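PDB 2EH6: acetylornithine aminotransferase from Aquifex aeolicus, which catalyses the pyridoxal-phosphate-dependent transfer of an amino group from N(2)-acetyl-L-ornithine to 2-oxoglutarate, a step of arginine biosynthesis. Local coordinates for residues Y301-E304 with K305-L309. Residues are numbered along the deposited sequence; the frame is centred on the assembly and turned at random.
Sequences YFKE and KLKEL
Tyr301 and Lys305 meet one turn apart near the C-terminal end of the long helix 275-308. This is an i to i+4 pairing of an alpha helix, with Lys305 N hydrogen-bonded to Tyr301 O at 3.0 Å. The Lys305 side chain can be followed outward. Its CB lies by the carbonyl of Phe302. CG sits over a face of the Tyr301 ring, 4.3 Å from the centroid, in a CH-pi contact. The chain bends at chi2 (-57°) and then runs extended, which carries CE to 3.4 Å from Tyr301 CZ. NZ at the tip donates to a water, and that water donates to Tyr301 OH. NZ also has a long salt bridge to Glu308 OE1. Tyr301 OH is further hydrogen-bonded to Asp365 OD1 of helix 361-374. With the phenol ring cut back to an alanine here, the Lys305 methylenes would probably lose the face they lie on, and the water and Asp365 their hydroxyl partner.

On the buried side, Leu306 CD1 lies over a face of the Phe302 ring, offset toward its rim. Leu306 CG reaches Phe302 CE1 at 3.5 Å. Phe302 also meets the rings of Phe33 and Phe353, and both Phe302 and Leu306 touch Leu321 of strand 320-324, so this side of the helix packs on the sheet. On the exposed side, Lys307 NZ forms a salt bridge with Glu304 OE2 at 3.2 Å, approaching its syn side 22° out of the carboxylate plane.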
# COMPACT_ATOMS: atom_id res chain seq x y z
N TYR A 301 6.80 -27.48 -19.92
CA TYR A 301 5.78 -28.40 -20.40
C TYR A 301 4.60 -27.59 -20.93
O TYR A 301 4.15 -27.77 -22.06
CB TYR A 301 5.30 -29.28 -19.24
CG TYR A 301 4.23 -30.29 -19.60
CD1 TYR A 301 4.55 -31.44 -20.32
CD2 TYR A 301 2.91 -30.10 -19.21
CE1 TYR A 301 3.57 -32.39 -20.64
CE2 TYR A 301 1.92 -31.04 -19.52
CZ TYR A 301 2.26 -32.18 -20.24
OH TYR A 301 1.30 -33.11 -20.55
N PHE A 302 4.11 -26.68 -20.10
CA PHE A 302 2.99 -25.82 -20.44
C PHE A 302 3.27 -24.99 -21.70
O PHE A 302 2.44 -24.93 -22.61
CB PHE A 302 2.67 -24.90 -19.24
CG PHE A 302 1.45 -24.04 -19.41
CD1 PHE A 302 0.45 -24.36 -20.33
CD2 PHE A 302 1.27 -22.92 -18.60
CE1 PHE A 302 -0.70 -23.57 -20.43
CE2 PHE A 302 0.12 -22.14 -18.69
CZ PHE A 302 -0.87 -22.46 -19.61
N LYS A 303 4.44 -24.37 -21.76
CA LYS A 303 4.79 -23.56 -22.92
C LYS A 303 4.74 -24.39 -24.20
O LYS A 303 4.19 -23.95 -25.22
CB LYS A 303 6.18 -22.94 -22.74
CG LYS A 303 6.52 -21.87 -23.77
CD LYS A 303 7.83 -21.16 -23.43
CE LYS A 303 8.11 -20.02 -24.40
NZ LYS A 303 9.38 -19.30 -24.08
N GLU A 304 5.28 -25.60 -24.15
CA GLU A 304 5.28 -26.46 -25.33
C GLU A 304 3.87 -26.83 -25.77
O GLU A 304 3.57 -26.85 -26.97
CB GLU A 304 6.10 -27.73 -25.07
CG GLU A 304 7.59 -27.46 -24.98
CD GLU A 304 8.11 -26.66 -26.17
OE1 GLU A 304 7.95 -27.12 -27.32
OE2 GLU A 304 8.67 -25.57 -25.95
N LYS A 305 3.00 -27.13 -24.81
CA LYS A 305 1.62 -27.49 -25.13
C LYS A 305 0.90 -26.30 -25.75
O LYS A 305 0.08 -26.46 -26.66
CB LYS A 305 0.88 -27.94 -23.86
CG LYS A 305 1.45 -29.19 -23.22
CD LYS A 305 1.47 -30.36 -24.20
CE LYS A 305 2.11 -31.59 -23.59
NZ LYS A 305 2.08 -32.76 -24.51
N LEU A 306 1.20 -25.10 -25.27
CA LEU A 306 0.59 -23.89 -25.81
C LEU A 306 1.00 -23.73 -27.26
O LEU A 306 0.19 -23.36 -28.11
CB LEU A 306 1.02 -22.67 -25.00
CG LEU A 306 0.40 -22.53 -23.60
CD1 LEU A 306 0.98 -21.32 -22.89
CD2 LEU A 306 -1.12 -22.40 -23.73
N LYS A 307 2.27 -24.00 -27.55
CA LYS A 307 2.77 -23.90 -28.92
C LYS A 307 2.06 -24.93 -29.79
O LYS A 307 1.74 -24.66 -30.95
CB LYS A 307 4.28 -24.16 -28.96
CG LYS A 307 5.14 -23.05 -28.40
CD LYS A 307 6.61 -23.46 -28.36
CE LYS A 307 7.49 -22.33 -27.84
NZ LYS A 307 8.89 -22.78 -27.59
N GLU A 308 1.80 -26.10 -29.22
CA GLU A 308 1.14 -27.19 -29.93
C GLU A 308 -0.27 -26.86 -30.41
O GLU A 308 -0.74 -27.42 -31.40
CB GLU A 308 1.10 -28.43 -29.04
CG GLU A 308 2.37 -29.26 -29.09
CD GLU A 308 2.41 -30.31 -28.00
OE1 GLU A 308 1.35 -30.91 -27.70
OE2 GLU A 308 3.50 -30.54 -27.44
N LEU A 309 -0.95 -25.96 -29.71
CA LEU A 309 -2.30 -25.57 -30.10
C LEU A 309 -2.29 -24.92 -31.48
O LEU A 309 -3.28 -24.97 -32.21
CB LEU A 309 -2.89 -24.60 -29.07
CG LEU A 309 -3.09 -25.14 -27.65
CD1 LEU A 309 -3.53 -24.00 -26.74
CD2 LEU A 309 -4.14 -26.25 -27.66
O HOH W 1 1.95 -34.74 -22.67